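Local atomic coordinates of transcriptional regulator (Pseudomonas aeruginosa, PDB entry 3E7Q), a protein that probably binds cis-regulatory DNA as a TetR-family transcriptional regulator, most likely a repressor. Residues B[94-99]-B[191-196]; B[135-140]-B[165-170]; B[175-178]-B[183-186]; B[87-92]-B[199-204]. All coordinates share one frame; numbering follows the deposited sequence.

Contact 1 of 4, residues B[94-99]-B[191-196]; sequences AFFEAS and QICEAW
The Phe96 ring carries this contact, with Cys193 over one face and Glu194 at the edge. Cys193 CB sits 3.5 Å from the Phe96 ring centroid and only 5° off the ring normal. This is a CH-pi contact placed squarely over the middle of the ring. Cys193 SG lies over the same face but nearer the rim, 4.5 Å from the Phe96 centroid, and adds a sulfur-aromatic contact. The chi1 torsion of Cys193 (-67°) sets SG beside its own backbone N, over the outer part of this face, while CB sits over the centre.

The carboxylate of Glu194 comes to the ring edge near its plane. Glu194 OE2 is 3.7 Å from Phe96 CD2. The two flat groups are nearly perpendicular, 83° apart. A bend at chi2 folds the Glu194 chain over to this edge. Its oxygens have stronger polar partners beyond the ring: Ser93 OG bonds OE2, and Arg89 forms a salt bridge with OE1. These two residues hold the carboxylate in place beside the phenyl group.

Val190 and Val197 of helix 186-204 also touch Phe96, so the ring packs along about two turns of that helix. The arrangement is plain helix-to-helix packing in the all-helical C-terminal domain of a TetR-family regulator, with helix 88-99 laid against helix 186-204.

Contact 2 of 4, residues B[135-140]-B[165-170]; sequences GEYRAL and SLSALL
Tyr137 meets Ser167 and Leu170 along one side of its ring and at its hydroxyl. Ser167 OG is 3.4 Å from Tyr137 CE2 and lies at the ring edge, near its plane. Ser167 CB follows at the same edge, 3.7 Å from Tyr137 CE2. At the far end of the tyrosine, the hydroxyl reaches the aliphatic side chain of Leu170. Tyr137 OH is 3.5 Å from Leu170 CD1 and 3.6 Å from Leu170 CB. These are van der Waals contacts. Arg138 adds its aliphatic part from the next position, with CG 3.5 Å from Ser167 OG. The serine oxygen is thus wedged between the tyrosine edge and the arginine methylene.

The torsions explain the reach of the tyrosine. Its CG stands opposite the backbone N (chi1 -178°), and the ring extends across to the other helix. Ser167 OG turns back toward its own helix (chi1 -56°) and is hydrogen-bonded to Ala163 O, one turn earlier. That bond fixes the rotation of the hydroxyl and satisfies it within helix 159-179.

Further out, Leu77 of helix 58-82 packs on Tyr137. Phe95 and Ser99 of helix 88-99 touch Leu170, and Leu141 touches Ser167. The two segments cross at 115°, with their axes 10.2 Å apart at closest approach. Small Ser167 lies near the crossing, where Arg138 and Ser167 have the nearest CA atoms. This is a steep helix crossing within the helical C-terminal domain of the TetR fold, joining helix 124-152 to helix 159-179.

Contact 3 of 4, residues B[175-178]-B[183-186]; sequences LESG and TFTP
Thr183 OG1 donates a short hydrogen bond to Glu176 OE2, at 2.6 Å. The hydroxyl meets that oxygen on its anti side, 23° out of the carboxylate plane. Asn180 O is a further polar partner of Thr183 OG1, within the connecting turn. Glu176 reaches the threonine with its CG opposite the backbone N (chi1 -172°) and a bend at chi2. Its other oxygen, OE1, has only a weak hydrogen bond to His130 of the second subunit. The carboxylate therefore lies between the loop and that subunit.

The Phe184 ring lies against the same helix. Glu176 CB approaches its edge, 4.0 Å from Phe184 CE2. Ser177 OG is 3.3 Å from Phe184 CZ, at a slant to the ring. This hydroxyl is hydrogen-bonded to Leu173 O, one turn back in helix 159-179. A water donates to Ser177 OG at 3.1 Å and to Phe184 O at 2.8 Å. It bridges the helix and the loop backbone beside the ring.

Ile164 of the second subunit packs on Phe184, and Arg138 of that subunit on Thr183. Thr185 then acts as N-cap of the following helix, its side chain capping a backbone N. Gln188 OE1 accepts from Thr185 N, consistent with a capping box. The whole is a short interhelical connection between helix 159-179 and helix 186-204, with an N-capped start to the second helix.

Contact 4 of 4, residues B[87-92]-B[199-204]; sequences GARPRL and GLEAGA
Arg89 and Glu201 extend toward each other from opposite directions and meet where Glu201 OE1 lies beside both the CD methylene and the guanidinium edge of Arg89. Glu201 OE1 is only 5° out of the guanidinium plane, while the two flat groups are turned 61° apart. The bond from Arg89 NH1 to Glu201 OE1 is 3.3 Å long and nearly straight, with an angle of 174° at the hydrogen. It uses the anti lone pair of OE1, the one facing away from the other oxygen. Glu201 OE1 also lies 3.0 Å from Arg89 CD, a tight approach and not a hydrogen bond.

Bends at chi2 and chi3 curl the Arg89 chain, bringing both CD and NH1 close to OE1. The backbones stay well apart, the CA atoms of Arg89 and Glu201 being 10.5 Å from each other.

On helix 186-204, Asp198 also forms a salt bridge with NH1, its strongest polar partner, and Glu194 forms one with NH2. Arg207 of the second subunit packs on Arg89. One arginine thus serves three acids spaced along one helix. Their carboxylates probably balance its charge, and it probably eases the crowding of like charges on that helix face. Because the Glu201 bond is long and lies at the surface, it probably contributes less than the bond to Asp198.

How the contacts relate
All four contacts lie in the C-terminal helical region. Contacts 1 and 4 share helices 88-99 and 186-204, with centres about 11 Å apart, and are joined by the Arg89-Glu194 salt bridge. Contact 2 joins helices 124-152 and 159-179, its centre about 12 Å from that of contact 1. Phe95, Tyr137, Leu170 and Trp196 help pack the two together. Contact 3 closes the turn between helices 159-179 and 186-204, its centre about 23 Å from that of contact 4. Along the chain, contact 4 encloses contact 1, which encloses contacts 2 and 3 in series. Each contact has residues touching the second subunit, so these interhelical contacts lie beside the dimer interface.

Contact 1 of 4, residues B[94-99]-B[191-196]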
# COMPACT_ATOMS: atom_id res chain seq x y z
N ALA B 94 13.10 18.34 -3.86
CA ALA B 94 11.87 19.08 -3.79
C ALA B 94 10.69 18.10 -3.89
O ALA B 94 9.79 18.20 -3.09
CB ALA B 94 11.81 20.17 -4.86
N PHE B 95 10.71 17.16 -4.84
CA PHE B 95 9.74 16.06 -4.91
C PHE B 95 9.56 15.34 -3.57
O PHE B 95 8.46 15.17 -3.14
CB PHE B 95 10.15 15.05 -5.97
CG PHE B 95 9.08 14.08 -6.36
CD1 PHE B 95 8.33 14.27 -7.54
CD2 PHE B 95 8.89 12.87 -5.64
CE1 PHE B 95 7.34 13.31 -7.93
CE2 PHE B 95 7.92 11.96 -6.02
CZ PHE B 95 7.14 12.19 -7.15
N PHE B 96 10.66 14.94 -2.93
CA PHE B 96 10.61 14.25 -1.62
C PHE B 96 9.98 15.11 -0.55
O PHE B 96 9.08 14.66 0.16
CB PHE B 96 12.03 13.81 -1.18
CG PHE B 96 12.73 12.88 -2.21
CD1 PHE B 96 11.99 11.98 -3.00
CD2 PHE B 96 14.12 12.91 -2.35
CE1 PHE B 96 12.61 11.21 -3.94
CE2 PHE B 96 14.75 12.11 -3.28
CZ PHE B 96 14.01 11.24 -4.06
N GLU B 97 10.43 16.36 -0.44
CA GLU B 97 9.81 17.33 0.47
C GLU B 97 8.31 17.49 0.24
O GLU B 97 7.53 17.40 1.20
CB GLU B 97 10.49 18.69 0.38
CG GLU B 97 11.92 18.68 0.91
CD GLU B 97 12.02 18.63 2.44
OE1 GLU B 97 10.99 18.84 3.15
OE2 GLU B 97 13.17 18.40 2.92
N ALA B 98 7.89 17.70 -1.01
CA ALA B 98 6.44 17.75 -1.27
C ALA B 98 5.74 16.46 -0.84
O ALA B 98 4.63 16.50 -0.24
CB ALA B 98 6.13 18.07 -2.71
N SER B 99 6.40 15.33 -1.08
CA SER B 99 5.83 14.00 -0.77
C SER B 99 5.54 13.75 0.70
O SER B 99 4.66 12.97 1.02
CB SER B 99 6.78 12.88 -1.24
OG SER B 99 6.85 12.78 -2.65
N GLN B 191 14.87 11.65 4.27
CA GLN B 191 16.19 11.06 4.48
C GLN B 191 16.33 9.70 3.82
O GLN B 191 17.35 9.41 3.19
CB GLN B 191 16.49 10.97 6.00
CG GLN B 191 17.80 10.27 6.35
CD GLN B 191 17.99 10.01 7.85
OE1 GLN B 191 17.17 10.38 8.67
NE2 GLN B 191 19.09 9.37 8.18
N ILE B 192 15.34 8.84 3.99
CA ILE B 192 15.33 7.51 3.33
C ILE B 192 15.39 7.65 1.79
O ILE B 192 16.11 6.90 1.08
CB ILE B 192 14.11 6.69 3.80
CG1 ILE B 192 14.31 6.23 5.26
CG2 ILE B 192 13.82 5.51 2.86
CD1 ILE B 192 13.04 5.56 5.91
N CYS B 193 14.68 8.65 1.27
CA CYS B 193 14.63 8.83 -0.17
C CYS B 193 15.90 9.38 -0.73
O CYS B 193 16.37 8.91 -1.75
CB CYS B 193 13.45 9.70 -0.58
SG CYS B 193 11.87 8.88 -0.26
N GLU B 194 16.48 10.35 -0.04
CA GLU B 194 17.80 10.83 -0.42
C GLU B 194 18.81 9.72 -0.35
O GLU B 194 19.73 9.70 -1.16
CB GLU B 194 18.30 11.95 0.51
CG GLU B 194 17.48 13.18 0.59
CD GLU B 194 17.39 13.99 -0.68
OE1 GLU B 194 18.04 13.67 -1.70
OE2 GLU B 194 16.64 14.99 -0.68
N ALA B 195 18.68 8.84 0.65
CA ALA B 195 19.64 7.73 0.81
C ALA B 195 19.59 6.75 -0.35
O ALA B 195 20.61 6.15 -0.75
CB ALA B 195 19.45 7.03 2.14
N TRP B 196 18.39 6.56 -0.89
CA TRP B 196 18.20 5.76 -2.08
C TRP B 196 18.92 6.33 -3.32
O TRP B 196 19.54 5.61 -4.10
CB TRP B 196 16.70 5.71 -2.39
CG TRP B 196 16.35 4.88 -3.54
CD1 TRP B 196 16.05 3.58 -3.48
CD2 TRP B 196 16.23 5.26 -4.94
NE1 TRP B 196 15.74 3.11 -4.73
CE2 TRP B 196 15.87 4.11 -5.65
CE3 TRP B 196 16.40 6.45 -5.65
CZ2 TRP B 196 15.69 4.08 -7.03
CZ3 TRP B 196 16.22 6.43 -7.03
CH2 TRP B 196 15.84 5.25 -7.71

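Contact 2 of 4, residues B[135-140]-B[165-170]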
# COMPACT_ATOMS: atom_id res chain seq x y z
N GLY B 135 1.22 5.61 -14.43
CA GLY B 135 2.02 5.93 -15.61
C GLY B 135 2.59 7.36 -15.63
O GLY B 135 3.76 7.58 -15.96
N GLU B 136 1.78 8.31 -15.22
CA GLU B 136 2.16 9.72 -15.23
C GLU B 136 3.10 10.03 -14.07
O GLU B 136 4.00 10.82 -14.22
CB GLU B 136 0.92 10.60 -15.17
CG GLU B 136 0.06 10.48 -16.39
CD GLU B 136 0.78 10.78 -17.73
OE1 GLU B 136 1.64 11.71 -17.79
OE2 GLU B 136 0.48 10.06 -18.73
N TYR B 137 2.84 9.43 -12.92
CA TYR B 137 3.66 9.58 -11.74
C TYR B 137 5.10 9.09 -12.02
O TYR B 137 6.12 9.82 -11.81
CB TYR B 137 2.97 8.83 -10.59
CG TYR B 137 3.68 8.92 -9.25
CD1 TYR B 137 3.44 9.98 -8.38
CD2 TYR B 137 4.57 7.95 -8.87
CE1 TYR B 137 4.06 10.05 -7.17
CE2 TYR B 137 5.27 8.03 -7.67
CZ TYR B 137 5.01 9.08 -6.82
OH TYR B 137 5.64 9.11 -5.62
N ARG B 138 5.19 7.88 -12.54
CA ARG B 138 6.49 7.31 -12.98
C ARG B 138 7.18 8.10 -14.11
O ARG B 138 8.40 8.19 -14.10
CB ARG B 138 6.35 5.82 -13.38
CG ARG B 138 6.20 4.88 -12.19
CD ARG B 138 6.13 3.44 -12.61
NE ARG B 138 4.91 3.20 -13.40
CZ ARG B 138 4.87 2.64 -14.61
NH1 ARG B 138 5.95 2.21 -15.21
NH2 ARG B 138 3.72 2.52 -15.22
N ALA B 139 6.44 8.58 -15.11
CA ALA B 139 7.00 9.37 -16.22
C ALA B 139 7.70 10.59 -15.63
O ALA B 139 8.79 10.94 -16.07
CB ALA B 139 5.91 9.82 -17.23
N LEU B 140 7.09 11.23 -14.62
CA LEU B 140 7.73 12.40 -13.96
C LEU B 140 9.07 12.04 -13.35
O LEU B 140 10.05 12.82 -13.44
CB LEU B 140 6.85 12.88 -12.83
CG LEU B 140 6.72 14.34 -12.47
CD1 LEU B 140 6.27 15.18 -13.71
CD2 LEU B 140 5.69 14.41 -11.38
N SER B 165 11.25 1.56 -8.88
CA SER B 165 11.84 1.32 -7.56
C SER B 165 11.57 2.49 -6.61
O SER B 165 11.16 2.32 -5.45
CB SER B 165 13.35 1.12 -7.72
OG SER B 165 14.00 0.87 -6.47
N LEU B 166 11.89 3.67 -7.09
CA LEU B 166 11.65 4.86 -6.34
C LEU B 166 10.12 5.11 -6.01
O LEU B 166 9.80 5.49 -4.88
CB LEU B 166 12.30 6.08 -7.04
CG LEU B 166 12.26 7.39 -6.24
CD1 LEU B 166 12.93 7.23 -4.81
CD2 LEU B 166 12.88 8.55 -7.06
N SER B 167 9.23 4.95 -6.98
CA SER B 167 7.78 5.00 -6.72
C SER B 167 7.34 3.98 -5.67
O SER B 167 6.57 4.30 -4.79
CB SER B 167 6.96 4.75 -7.99
OG SER B 167 7.36 5.68 -8.97
N ALA B 168 7.83 2.76 -5.79
CA ALA B 168 7.57 1.74 -4.81
C ALA B 168 7.98 2.16 -3.39
O ALA B 168 7.21 2.00 -2.45
CB ALA B 168 8.20 0.41 -5.26
N LEU B 169 9.17 2.74 -3.24
CA LEU B 169 9.67 3.20 -1.95
C LEU B 169 8.81 4.29 -1.34
O LEU B 169 8.47 4.23 -0.16
CB LEU B 169 11.10 3.71 -2.05
CG LEU B 169 11.82 4.27 -0.78
CD1 LEU B 169 11.87 3.20 0.30
CD2 LEU B 169 13.23 4.79 -1.13
N LEU B 170 8.45 5.28 -2.15
CA LEU B 170 7.55 6.38 -1.80
C LEU B 170 6.19 5.92 -1.37
O LEU B 170 5.72 6.31 -0.31
CB LEU B 170 7.41 7.40 -2.95
CG LEU B 170 8.65 8.28 -3.01
CD1 LEU B 170 8.93 8.80 -4.44
CD2 LEU B 170 8.43 9.39 -2.02

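Contact 3 of 4, residues B[175-178]-B[183-186]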
# COMPACT_ATOMS: atom_id res chain seq x y z
N LEU B 175 2.27 4.73 2.80
CA LEU B 175 1.38 3.78 3.41
C LEU B 175 1.73 3.54 4.89
O LEU B 175 0.87 3.59 5.77
CB LEU B 175 1.36 2.47 2.58
CG LEU B 175 0.53 1.26 3.08
CD1 LEU B 175 -1.00 1.60 3.10
CD2 LEU B 175 0.84 0.02 2.21
N GLU B 176 3.00 3.31 5.19
CA GLU B 176 3.38 3.17 6.58
C GLU B 176 3.18 4.41 7.45
O GLU B 176 2.87 4.25 8.60
CB GLU B 176 4.81 2.64 6.75
CG GLU B 176 5.13 2.30 8.23
CD GLU B 176 3.94 1.70 9.09
OE1 GLU B 176 3.16 0.78 8.62
OE2 GLU B 176 3.82 2.15 10.28
N SER B 177 3.36 5.61 6.91
CA SER B 177 3.11 6.84 7.66
C SER B 177 1.68 6.85 8.08
O SER B 177 1.39 7.16 9.21
CB SER B 177 3.39 8.15 6.87
OG SER B 177 4.72 8.21 6.32
N GLY B 178 0.77 6.52 7.16
CA GLY B 178 -0.65 6.51 7.43
C GLY B 178 -1.11 5.37 8.33
O GLY B 178 -1.93 5.57 9.19
N THR B 183 5.92 5.50 13.30
CA THR B 183 7.05 4.62 12.95
C THR B 183 8.31 5.45 12.60
O THR B 183 9.43 5.12 13.05
CB THR B 183 6.65 3.71 11.79
OG1 THR B 183 5.43 3.02 12.12
CG2 THR B 183 7.79 2.71 11.42
N PHE B 184 8.14 6.52 11.83
CA PHE B 184 9.24 7.34 11.42
C PHE B 184 8.66 8.70 11.08
O PHE B 184 7.48 8.77 10.71
CB PHE B 184 9.95 6.71 10.22
CG PHE B 184 9.12 6.64 9.00
CD1 PHE B 184 9.06 7.72 8.13
CD2 PHE B 184 8.41 5.47 8.69
CE1 PHE B 184 8.25 7.67 6.99
CE2 PHE B 184 7.63 5.40 7.54
CZ PHE B 184 7.53 6.51 6.70
N THR B 185 9.45 9.75 11.24
CA THR B 185 9.02 11.13 10.98
C THR B 185 9.02 11.45 9.47
O THR B 185 9.69 10.81 8.71
CB THR B 185 9.95 12.14 11.65
OG1 THR B 185 11.25 11.96 11.13
CG2 THR B 185 10.02 11.99 13.20
N PRO B 186 8.22 12.44 9.04
CA PRO B 186 8.38 13.01 7.70
C PRO B 186 9.83 13.33 7.31
O PRO B 186 10.21 13.07 6.19
CB PRO B 186 7.57 14.31 7.78
CG PRO B 186 6.41 13.97 8.78
CD PRO B 186 7.06 13.01 9.78
O HOH W 1 6.09 9.91 8.54

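Contact 4 of 4, residues B[87-92]-B[199-204]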
# COMPACT_ATOMS: atom_id res chain seq x y z
N GLY B 87 18.80 21.55 -11.30
CA GLY B 87 19.53 20.27 -11.37
C GLY B 87 18.76 19.03 -10.91
O GLY B 87 17.76 19.14 -10.22
N ALA B 88 19.25 17.84 -11.22
CA ALA B 88 18.43 16.60 -10.98
C ALA B 88 18.16 16.32 -9.47
O ALA B 88 17.01 16.03 -9.10
CB ALA B 88 19.03 15.40 -11.68
N ARG B 89 19.19 16.50 -8.61
CA ARG B 89 19.08 16.23 -7.17
C ARG B 89 18.24 17.27 -6.45
O ARG B 89 17.39 16.92 -5.63
CB ARG B 89 20.47 16.02 -6.50
CG ARG B 89 21.08 14.71 -6.97
CD ARG B 89 21.67 13.77 -5.95
NE ARG B 89 20.88 13.48 -4.72
CZ ARG B 89 21.30 12.63 -3.78
NH1 ARG B 89 22.39 11.93 -3.98
NH2 ARG B 89 20.61 12.43 -2.68
N PRO B 90 18.41 18.57 -6.78
CA PRO B 90 17.51 19.55 -6.17
C PRO B 90 16.00 19.34 -6.50
O PRO B 90 15.17 19.48 -5.62
CB PRO B 90 18.05 20.89 -6.67
CG PRO B 90 19.46 20.64 -7.02
CD PRO B 90 19.41 19.23 -7.61
N ARG B 91 15.71 18.96 -7.75
CA ARG B 91 14.36 18.57 -8.22
C ARG B 91 13.82 17.31 -7.52
O ARG B 91 12.66 17.28 -7.09
CB ARG B 91 14.35 18.33 -9.74
CG ARG B 91 14.70 19.51 -10.61
CD ARG B 91 14.51 19.24 -12.10
NE ARG B 91 14.18 20.50 -12.76
CZ ARG B 91 14.41 20.79 -14.06
NH1 ARG B 91 14.95 19.88 -14.89
NH2 ARG B 91 14.12 22.00 -14.55
N LEU B 92 14.65 16.27 -7.39
CA LEU B 92 14.27 15.10 -6.60
C LEU B 92 14.00 15.46 -5.10
O LEU B 92 13.03 14.99 -4.53
CB LEU B 92 15.29 13.94 -6.67
CG LEU B 92 15.38 13.11 -7.96
CD1 LEU B 92 16.61 12.32 -7.95
CD2 LEU B 92 14.12 12.23 -8.20
N GLY B 199 22.54 5.89 -2.96
CA GLY B 199 22.82 4.52 -3.38
C GLY B 199 23.02 4.33 -4.87
O GLY B 199 24.02 3.77 -5.28
N LEU B 200 22.07 4.76 -5.66
CA LEU B 200 22.26 4.88 -7.11
C LEU B 200 23.54 5.55 -7.51
O LEU B 200 24.32 5.01 -8.21
CB LEU B 200 21.17 5.71 -7.73
CG LEU B 200 19.88 5.12 -8.24
CD1 LEU B 200 19.21 6.23 -9.09
CD2 LEU B 200 20.04 3.89 -9.05
N GLU B 201 23.74 6.77 -7.03
CA GLU B 201 24.92 7.53 -7.40
C GLU B 201 26.24 6.87 -7.00
O GLU B 201 27.25 7.06 -7.69
CB GLU B 201 24.84 8.94 -6.84
CG GLU B 201 23.74 9.78 -7.42
CD GLU B 201 24.21 11.19 -7.66
OE1 GLU B 201 24.05 12.07 -6.78
OE2 GLU B 201 24.82 11.39 -8.74
N ALA B 202 26.21 6.10 -5.90
CA ALA B 202 27.40 5.43 -5.38
C ALA B 202 27.78 4.23 -6.23
O ALA B 202 28.91 3.81 -6.20
CB ALA B 202 27.25 5.05 -3.91
N GLY B 203 26.84 3.72 -7.01
CA GLY B 203 27.14 2.69 -8.02
C GLY B 203 26.00 1.72 -8.29
O GLY B 203 26.06 0.95 -9.24
N ALA B 204 24.93 1.79 -7.50
CA ALA B 204 23.78 0.96 -7.67
C ALA B 204 23.04 1.13 -9.01
O ALA B 204 22.24 0.26 -9.38
CB ALA B 204 22.80 1.16 -6.48